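Local coordinates for LPXTG cell wall surface protein (Streptococcus gordonii, PDB 7AVK) that probably acts as a cell-wall-attached streptococcal adhesin whose tandem SHIRT domains, the tenth of which is seen here, help set its variable reach from the bacterial surface, at residues A5-V10 with T40-S45; F9-P14 with G54-K59; P19-A24 with T47-S52. One frame throughout, in Å; residues are numbered along the deposited sequence. Where two conformers were deposited one is given.

Contact 1 (A5-V10 with T40-S45)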
loop_
_atom_site.group_PDB
_atom_site.type_symbol
_atom_site.label_atom_id
_atom_site.label_comp_id
_atom_site.label_asym_id
_atom_site.label_seq_id
_atom_site.Cartn_x
_atom_site.Cartn_y
_atom_site.Cartn_z
ATOM N N ALA A 5 -0.807 11.806 0.757
ATOM C CA ALA A 5 -0.197 10.561 0.330
ATOM C C ALA A 5 -1.292 9.500 0.339
ATOM O O ALA A 5 -2.059 9.366 1.311
ATOM C CB ALA A 5 0.921 10.130 1.251
ATOM N N VAL A 6 -1.374 8.764 -0.743
ATOM C CA VAL A 6 -2.335 7.699 -0.915
ATOM C C VAL A 6 -1.609 6.372 -1.071
ATOM O O VAL A 6 -0.422 6.322 -1.403
ATOM C CB VAL A 6 -3.291 7.943 -2.108
ATOM C CG1 VAL A 6 -3.825 9.394 -2.062
ATOM C CG2 VAL A 6 -2.660 7.600 -3.438
ATOM N N HIS A 7 -2.370 5.288 -0.873
ATOM C CA HIS A 7 -1.879 3.933 -0.956
ATOM C C HIS A 7 -2.627 3.195 -2.048
ATOM O O HIS A 7 -3.833 3.395 -2.228
ATOM C CB HIS A 7 -2.061 3.198 0.380
ATOM C CG HIS A 7 -1.433 3.917 1.560
ATOM N ND1 HIS A 7 -2.002 5.003 2.180
ATOM C CD2 HIS A 7 -0.274 3.689 2.227
ATOM C CE1 HIS A 7 -1.214 5.387 3.181
ATOM N NE2 HIS A 7 -0.119 4.629 3.228
ATOM N N GLU A 8 -1.941 2.285 -2.732
ATOM C CA GLU A 8 -2.533 1.372 -3.687
ATOM C C GLU A 8 -1.923 0.008 -3.452
ATOM O O GLU A 8 -0.718 -0.084 -3.203
ATOM C CB GLU A 8 -2.260 1.837 -5.131
ATOM C CG GLU A 8 -2.862 0.862 -6.176
ATOM C CD GLU A 8 -2.745 1.254 -7.594
ATOM O OE1 GLU A 8 -2.123 2.262 -7.983
ATOM O OE2 GLU A 8 -3.146 0.434 -8.481
ATOM N N PHE A 9 -2.740 -1.059 -3.568
ATOM C CA PHE A 9 -2.233 -2.414 -3.537
ATOM C C PHE A 9 -2.272 -3.038 -4.928
ATOM O O PHE A 9 -3.209 -2.804 -5.678
ATOM C CB PHE A 9 -3.060 -3.306 -2.598
ATOM C CG PHE A 9 -2.934 -3.014 -1.114
ATOM C CD1 PHE A 9 -1.854 -2.385 -0.536
ATOM C CD2 PHE A 9 -3.936 -3.483 -0.270
ATOM C CE1 PHE A 9 -1.776 -2.219 0.843
ATOM C CE2 PHE A 9 -3.859 -3.357 1.081
ATOM C CZ PHE A 9 -2.786 -2.743 1.647
ATOM N N VAL A 10 -1.272 -3.865 -5.202
ATOM C CA VAL A 10 -1.210 -4.708 -6.391
ATOM C C VAL A 10 -0.885 -6.128 -5.971
ATOM O O VAL A 10 -0.291 -6.381 -4.918
ATOM C CB VAL A 10 -0.155 -4.204 -7.405
ATOM C CG1 VAL A 10 -0.534 -2.795 -7.908
ATOM C CG2 VAL A 10 1.239 -4.244 -6.874
ATOM N N THR A 40 5.969 8.347 5.283
ATOM C CA THR A 40 6.240 6.947 5.341
ATOM C C THR A 40 4.924 6.236 5.149
ATOM O O THR A 40 3.925 6.648 5.771
ATOM C CB THR A 40 6.791 6.638 6.769
ATOM O OG1 THR A 40 7.816 7.564 7.103
ATOM C CG2 THR A 40 7.213 5.202 6.904
ATOM N N PRO A 41 4.850 5.193 4.323
ATOM C CA PRO A 41 3.561 4.547 4.084
ATOM C C PRO A 41 3.026 3.896 5.359
ATOM O O PRO A 41 3.759 3.389 6.193
ATOM C CB PRO A 41 3.848 3.515 3.000
ATOM C CG PRO A 41 5.331 3.199 3.182
ATOM C CD PRO A 41 5.938 4.536 3.567
ATOM N N THR A 42 1.690 3.880 5.472
ATOM C CA THR A 42 1.043 3.198 6.571
ATOM C C THR A 42 1.118 1.694 6.366
ATOM O O THR A 42 0.797 1.193 5.294
ATOM C CB THR A 42 -0.419 3.645 6.642
ATOM O OG1 THR A 42 -0.459 5.068 6.763
ATOM C CG2 THR A 42 -1.181 2.965 7.764
ATOM N N GLN A 43 1.506 0.962 7.409
ATOM C CA GLN A 43 1.507 -0.482 7.332
ATOM C C GLN A 43 0.084 -1.006 7.227
ATOM O O GLN A 43 -0.802 -0.548 7.976
ATOM C CB GLN A 43 2.168 -1.111 8.545
ATOM C CG GLN A 43 3.670 -0.907 8.616
ATOM C CD GLN A 43 4.329 -1.695 7.542
ATOM O OE1 GLN A 43 5.087 -1.140 6.681
ATOM N NE2 GLN A 43 4.119 -3.008 7.560
ATOM N N PRO A 44 -0.185 -2.007 6.396
ATOM C CA PRO A 44 -1.474 -2.718 6.500
ATOM C C PRO A 44 -1.611 -3.274 7.912
ATOM O O PRO A 44 -0.636 -3.770 8.477
ATOM C CB PRO A 44 -1.375 -3.833 5.442
ATOM C CG PRO A 44 -0.223 -3.293 4.484
ATOM C CD PRO A 44 0.708 -2.606 5.401
ATOM N N SER A 45 -2.826 -3.266 8.460
ATOM C CA SER A 45 -3.061 -3.657 9.873
ATOM C C SER A 45 -2.786 -5.148 10.050
ATOM O O SER A 45 -2.490 -5.568 11.161
ATOM C CB SER A 45 -4.424 -3.281 10.319
ATOM O OG SER A 45 -5.401 -3.953 9.562
#

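Contact 2 (F9-P14 with G54-K59). With IS8 (isothiocyanate), chain D.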
loop_
_atom_site.group_PDB
_atom_site.type_symbol
_atom_site.label_atom_id
_atom_site.label_comp_id
_atom_site.label_asym_id
_atom_site.label_seq_id
_atom_site.Cartn_x
_atom_site.Cartn_y
_atom_site.Cartn_z
ATOM N N PHE A 9 -2.740 -1.059 -3.568
ATOM C CA PHE A 9 -2.233 -2.414 -3.537
ATOM C C PHE A 9 -2.272 -3.038 -4.928
ATOM O O PHE A 9 -3.209 -2.804 -5.678
ATOM C CB PHE A 9 -3.060 -3.306 -2.598
ATOM C CG PHE A 9 -2.934 -3.014 -1.114
ATOM C CD1 PHE A 9 -1.854 -2.385 -0.536
ATOM C CD2 PHE A 9 -3.936 -3.483 -0.270
ATOM C CE1 PHE A 9 -1.776 -2.219 0.843
ATOM C CE2 PHE A 9 -3.859 -3.357 1.081
ATOM C CZ PHE A 9 -2.786 -2.743 1.647
ATOM N N VAL A 10 -1.272 -3.865 -5.202
ATOM C CA VAL A 10 -1.210 -4.708 -6.391
ATOM C C VAL A 10 -0.885 -6.128 -5.971
ATOM O O VAL A 10 -0.291 -6.381 -4.918
ATOM C CB VAL A 10 -0.155 -4.204 -7.405
ATOM C CG1 VAL A 10 -0.534 -2.795 -7.908
ATOM C CG2 VAL A 10 1.239 -4.244 -6.874
ATOM N N SER A 11 -1.277 -7.060 -6.833
ATOM C CA SER A 11 -0.828 -8.439 -6.724
ATOM C C SER A 11 0.546 -8.599 -7.384
ATOM O O SER A 11 0.746 -8.214 -8.542
ATOM C CB SER A 11 -1.796 -9.366 -7.430
ATOM O OG SER A 11 -1.224 -10.661 -7.468
ATOM N N GLY A 12 1.477 -9.186 -6.653
ATOM C CA GLY A 12 2.768 -9.566 -7.191
ATOM C C GLY A 12 2.780 -10.915 -7.861
ATOM O O GLY A 12 3.845 -11.351 -8.306
ATOM N N THR A 13 1.635 -11.588 -7.934
ATOM C CA THR A 13 1.530 -12.949 -8.450
ATOM C C THR A 13 0.811 -12.866 -9.786
ATOM O O THR A 13 -0.415 -12.631 -9.824
ATOM C CB THR A 13 0.771 -13.838 -7.473
ATOM O OG1 THR A 13 1.488 -13.895 -6.238
ATOM C CG2 THR A 13 0.548 -15.215 -8.045
ATOM N N PRO A 14 1.550 -13.029 -10.897
ATOM C CA PRO A 14 0.922 -12.928 -12.225
ATOM C C PRO A 14 -0.323 -13.796 -12.320
ATOM O O PRO A 14 -0.326 -14.954 -11.920
ATOM C CB PRO A 14 2.023 -13.393 -13.165
ATOM C CG PRO A 14 3.277 -12.945 -12.442
ATOM C CD PRO A 14 2.994 -13.255 -10.995
ATOM N N GLY A 54 -5.125 -20.455 -0.272
ATOM C CA GLY A 54 -3.729 -20.290 0.153
ATOM C C GLY A 54 -3.519 -19.060 1.010
ATOM O O GLY A 54 -4.400 -18.747 1.803
ATOM N N THR A 55 -2.380 -18.393 0.867
ATOM C CA THR A 55 -2.070 -17.236 1.706
ATOM C C THR A 55 -1.641 -16.040 0.856
ATOM O O THR A 55 -0.882 -16.240 -0.094
ATOM C CB THR A 55 -0.938 -17.564 2.681
ATOM O OG1 THR A 55 -1.309 -18.779 3.324
ATOM C CG2 THR A 55 -0.711 -16.487 3.710
ATOM N N TRP A 56 -2.147 -14.862 1.170
ATOM C CA TRP A 56 -1.639 -13.596 0.628
ATOM C C TRP A 56 -0.700 -13.022 1.684
ATOM O O TRP A 56 -1.108 -12.901 2.853
ATOM C CB TRP A 56 -2.768 -12.629 0.344
ATOM C CG TRP A 56 -3.556 -12.972 -0.868
ATOM C CD1 TRP A 56 -4.733 -13.638 -0.903
ATOM C CD2 TRP A 56 -3.234 -12.624 -2.226
ATOM N NE1 TRP A 56 -5.164 -13.704 -2.187
ATOM C CE2 TRP A 56 -4.277 -13.098 -3.029
ATOM C CE3 TRP A 56 -2.171 -11.948 -2.837
ATOM C CZ2 TRP A 56 -4.291 -12.923 -4.412
ATOM C CZ3 TRP A 56 -2.201 -11.731 -4.198
ATOM C CH2 TRP A 56 -3.247 -12.228 -4.978
ATOM N N SER A 57 0.512 -12.661 1.286
ATOM C CA SER A 57 1.514 -12.109 2.209
ATOM C C SER A 57 1.898 -10.725 1.712
ATOM O O SER A 57 2.194 -10.573 0.528
ATOM C CB SER A 57 2.724 -12.990 2.299
ATOM O OG SER A 57 2.375 -14.278 2.746
ATOM N N PHE A 58 1.941 -9.756 2.599
ATOM C CA PHE A 58 2.333 -8.401 2.218
ATOM C C PHE A 58 3.842 -8.404 2.085
ATOM O O PHE A 58 4.569 -8.722 3.054
ATOM C CB PHE A 58 1.931 -7.364 3.257
ATOM C CG PHE A 58 2.260 -5.967 2.805
ATOM C CD1 PHE A 58 1.666 -5.470 1.668
ATOM C CD2 PHE A 58 3.134 -5.146 3.496
ATOM C CE1 PHE A 58 1.937 -4.202 1.230
ATOM C CE2 PHE A 58 3.405 -3.865 3.046
ATOM C CZ PHE A 58 2.805 -3.394 1.907
ATOM N N LYS A 59 4.348 -8.066 0.905
ATOM C CA LYS A 59 5.830 -7.986 0.697
ATOM C C LYS A 59 6.466 -6.623 1.244
ATOM O O LYS A 59 7.192 -6.502 2.316
ATOM C CB LYS A 59 6.137 -8.187 -0.792
ATOM C CG LYS A 59 7.607 -8.177 -1.187
ATOM C CD LYS A 59 7.832 -8.727 -2.580
ATOM C CE LYS A 59 9.201 -8.406 -3.140
ATOM N NZ LYS A 59 9.530 -9.250 -4.314
HETATM S S IS8 D . -0.920 -12.344 -16.357
HETATM C C IS8 D . -1.047 -11.213 -15.153
HETATM N N IS8 D . -1.139 -10.357 -14.169
#

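Contact 3 (P19-A24 with T47-S52)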
loop_
_atom_site.group_PDB
_atom_site.type_symbol
_atom_site.label_atom_id
_atom_site.label_comp_id
_atom_site.label_asym_id
_atom_site.label_seq_id
_atom_site.Cartn_x
_atom_site.Cartn_y
_atom_site.Cartn_z
ATOM N N PRO A 19 -8.179 -10.250 -3.627
ATOM C CA PRO A 19 -9.561 -10.392 -3.153
ATOM C C PRO A 19 -9.924 -9.225 -2.246
ATOM O O PRO A 19 -9.077 -8.492 -1.721
ATOM C CB PRO A 19 -9.505 -11.680 -2.349
ATOM C CG PRO A 19 -8.111 -11.637 -1.725
ATOM C CD PRO A 19 -7.235 -11.070 -2.848
ATOM N N GLN A 20 -11.244 -9.091 -2.001
ATOM C CA GLN A 20 -11.740 -8.042 -1.124
ATOM C C GLN A 20 -11.091 -8.081 0.251
ATOM O O GLN A 20 -10.864 -7.031 0.830
ATOM C CB GLN A 20 -13.273 -8.122 -1.025
ATOM C CG GLN A 20 -13.850 -7.029 -0.111
ATOM C CD GLN A 20 -13.859 -7.381 1.371
ATOM O OE1 GLN A 20 -13.781 -8.520 1.772
ATOM N NE2 GLN A 20 -13.993 -6.357 2.214
ATOM N N GLU A 21 -10.790 -9.257 0.798
ATOM C CA GLU A 21 -10.239 -9.295 2.145
ATOM C C GLU A 21 -8.887 -8.593 2.221
ATOM O O GLU A 21 -8.538 -8.014 3.253
ATOM C CB GLU A 21 -10.185 -10.745 2.674
ATOM C CG GLU A 21 -9.838 -10.879 4.099
ATOM C CD GLU A 21 -9.964 -12.335 4.585
ATOM O OE1 GLU A 21 -10.472 -13.187 3.814
ATOM O OE2 GLU A 21 -9.562 -12.612 5.737
ATOM N N VAL A 22 -8.117 -8.639 1.130
ATOM C CA VAL A 22 -6.856 -7.904 1.063
ATOM C C VAL A 22 -7.102 -6.431 0.761
ATOM O O VAL A 22 -6.505 -5.543 1.402
ATOM C CB VAL A 22 -5.894 -8.523 0.041
ATOM C CG1 VAL A 22 -4.690 -7.603 -0.171
ATOM C CG2 VAL A 22 -5.457 -9.930 0.456
ATOM N N LYS A 23 -7.976 -6.146 -0.215
ATOM C CA LYS A 23 -8.266 -4.758 -0.554
ATOM C C LYS A 23 -8.725 -3.965 0.672
ATOM O O LYS A 23 -8.399 -2.782 0.808
ATOM C CB LYS A 23 -9.305 -4.654 -1.674
ATOM C CG LYS A 23 -8.902 -5.279 -2.984
ATOM C CD LYS A 23 -10.256 -5.398 -3.909
ATOM C CE LYS A 23 -9.888 -5.870 -5.262
ATOM N NZ LYS A 23 -11.143 -6.106 -6.005
ATOM N N ALA A 24 -9.492 -4.608 1.564
ATOM C CA ALA A 24 -10.025 -3.932 2.729
ATOM C C ALA A 24 -8.941 -3.479 3.712
ATOM O O ALA A 24 -9.237 -2.687 4.621
ATOM C CB ALA A 24 -10.997 -4.858 3.439
ATOM N N THR A 47 -0.627 -8.316 7.811
ATOM C CA THR A 47 0.310 -8.521 6.687
ATOM C C THR A 47 0.197 -9.929 6.127
ATOM O O THR A 47 0.974 -10.260 5.246
ATOM C CB THR A 47 1.730 -8.142 7.101
ATOM O OG1 THR A 47 2.018 -8.911 8.266
ATOM C CG2 THR A 47 1.862 -6.661 7.363
ATOM N N GLU A 48 -0.763 -10.723 6.588
ATOM C CA GLU A 48 -0.999 -12.080 6.073
ATOM C C GLU A 48 -2.514 -12.287 6.043
ATOM O O GLU A 48 -3.153 -11.961 7.060
ATOM C CB GLU A 48 -0.276 -13.114 6.932
ATOM C CG GLU A 48 -0.109 -14.469 6.287
ATOM C CD GLU A 48 0.690 -15.446 7.136
ATOM O OE1 GLU A 48 0.639 -15.326 8.374
ATOM O OE2 GLU A 48 1.370 -16.312 6.566
ATOM N N VAL A 49 -3.062 -12.752 4.926
ATOM C CA VAL A 49 -4.509 -13.027 4.792
ATOM C C VAL A 49 -4.622 -14.460 4.297
ATOM O O VAL A 49 -4.146 -14.750 3.196
ATOM C CB VAL A 49 -5.226 -12.065 3.838
ATOM C CG1 VAL A 49 -6.624 -12.563 3.492
ATOM C CG2 VAL A 49 -5.259 -10.674 4.435
ATOM N N LYS A 50 -5.232 -15.334 5.086
ATOM C CA LYS A 50 -5.418 -16.738 4.706
ATOM C C LYS A 50 -6.736 -16.858 3.954
ATOM O O LYS A 50 -7.711 -16.270 4.429
ATOM C CB LYS A 50 -5.430 -17.674 5.921
ATOM C CG LYS A 50 -4.075 -17.912 6.566
ATOM C CD LYS A 50 -3.357 -19.117 5.991
ATOM C CE LYS A 50 -2.042 -19.475 6.656
ATOM N NZ LYS A 50 -1.158 -18.311 6.905
ATOM N N THR A 51 -6.764 -17.600 2.854
ATOM C CA THR A 51 -7.972 -17.831 2.027
ATOM C C THR A 51 -8.140 -19.340 1.901
ATOM O O THR A 51 -7.245 -20.060 2.354
ATOM C CB THR A 51 -7.864 -17.152 0.649
ATOM O OG1 THR A 51 -6.915 -17.852 -0.150
ATOM C CG2 THR A 51 -7.468 -15.696 0.747
ATOM N N SER A 52 -9.247 -19.770 1.298
ATOM C CA SER A 52 -9.450 -21.199 1.072
ATOM C C SER A 52 -8.388 -21.774 0.136
ATOM O O SER A 52 -8.050 -22.959 0.232
ATOM C CB SER A 52 -10.855 -21.449 0.507
ATOM O OG SER A 52 -10.952 -21.013 -0.841
#

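Contact 1 (A5-V10 with T40-S45)
H7 reaches across to T42 in the one hydrogen bond between the two segments. The backbone N of T42 donates to NE2 of the imidazole over 3.0 Å, and the N-H...acceptor angle of 160° makes the bond nearly straight, although the donor is tilted 20° out of the ring plane. With CG beside its own backbone N and anti to the carbonyl carbon (chi1 -55°), H7 carries its ring away from strand 3-11 so that NE2 arrives first. Because NE2 is the acceptor, any hydrogen on a neutral ring would be expected at ND1. The side-chain oxygen of T42 has a separate partner in Q30, and the carbonyl O of T42 is hydrogen-bonded to the hydroxyl of Y61.

In the SHIRT domain, which belongs to the ubiquitin clan, strand 3-11 runs between strands 30-33 and 73-82 of a mixed sheet. Residues 40-45 have no regular secondary structure and pass over one face of it, leading from strand 38-39 toward edge strand 48-50.

The rest is van der Waals packing. At the edge of the imidazole lies the backbone of P41, with CA 3.8 Å from NE2 of H7. Further along, F9 makes an apolar contact with the P44 ring, meeting it obliquely, CZ lying 3.9 Å from CG of P44. W79 adds an edge-to-face contact to the same phenyl ring, and F58 and Y61 also touch P44.

Contact 2 (F9-P14 with G54-K59)
F9 and F58 meet obliquely, their rings coming together at the two CE1 atoms, 4.2 Å apart. W56, the third flat group, receives S11 at the edge of its six-membered ring: OG of S11 lies in the indole plane, 3.6 Å from both CH2 and CZ3 of W56, while CB of S11 is 4.0 Å from CH2. Other aromatic residues complete the cluster. W79 meets F9 edge-to-face and F58 with planes at about 60°, F81 meets W56, and Y61 packs edge-to-face with F58.

The distances between backbones explain why side chains alone do the touching. CA atoms of F9 and F58 are 9.5 Å apart and those of S11 and W56 9.0 Å, as expected for strands 3-11 and 55-61 with strand 73-82 lying between them in the sheet. The pairing F9 with F58 and S11 with W56 also shows that the two strands flanking 73-82 run antiparallel to each other. F58 has its CG anti to the backbone N (chi1 -176°), which carries the ring toward F9 over the intervening strand.

Where strand 3-11 ends, S11 forms an ST turn: OG accepts from the backbone N of T13 at 3.0 Å, and it is also hydrogen-bonded to the carbonyl O of K16. Beyond the turn, an isothiocyanate places its N 3.8 Å from CA of P14; F58 lines the pocket of another.

Chemically, the F9-F58 part is apolar packing, while the indole C-H edge, probably slightly positive, may suit the serine oxygen, which already has backbone partners.

Contact 3 (P19-A24 with T47-S52)
E21 slants across V49, its chain passing over one methyl of the valine. CG1 of V49 touches the chain at several points, 3.7 Å from CG of E21 and 3.5 Å from CD, so both the aliphatic part and the carboxylate carbon contribute. This position follows from an extended chain, with CG anti to the backbone N (chi1 -171°) and the next torsion also near 180°.

V22 approaches the same valine from the next position of the helix. Its CG2 reaches CB of V49 at 4.0 Å and CG2 of V49 at 4.1 Å, again with the two side chains oblique to each other. CG1 of V49 thus takes all the contacts of E21, while V22 packs against the branch point, nearest to CB. The CA atoms of V22 and V49, 6.8 Å apart, are the nearest CA pair across the two segments. W56 and W79 also touch V22 and continue the apolar layer across the sheet.

Strand alternation sorts the remaining side chains. V49 points its CB toward the helix, whereas E48 and K50 point theirs away, and on that far face NZ of K50 forms a salt bridge with OE2 of E48 at 3.2 Å.

P19 occupies the N-cap position, and its carbonyl O accepts from the backbone N of K23. The whole is a single short helical turn covering the edge strand of a mixed sheet, in a SHIRT domain of the ubiquitin clan.

Contact 1 lies near the centre of the domain and is mostly buried; contacts 2 and 3 are further out and only partly buried, contact 3 drawing half its touching residues from exposed positions. The chemistry follows: contact 1 combines a directed side-chain-to-backbone bond with proline packing, contact 2 relies on aromatic rings, and contact 3 on a valine packed against a second valine and a glutamate chain. Contacts 1 and 2 share F9 of strand 3-11 and join where CD of P44 lies 3.8 Å from CE2 of F58. Contacts 2 and 3 occupy adjacent strands, 55-61 and 48-50, probably hydrogen-bonded from N of W56 to O of V49 at 2.8 Å.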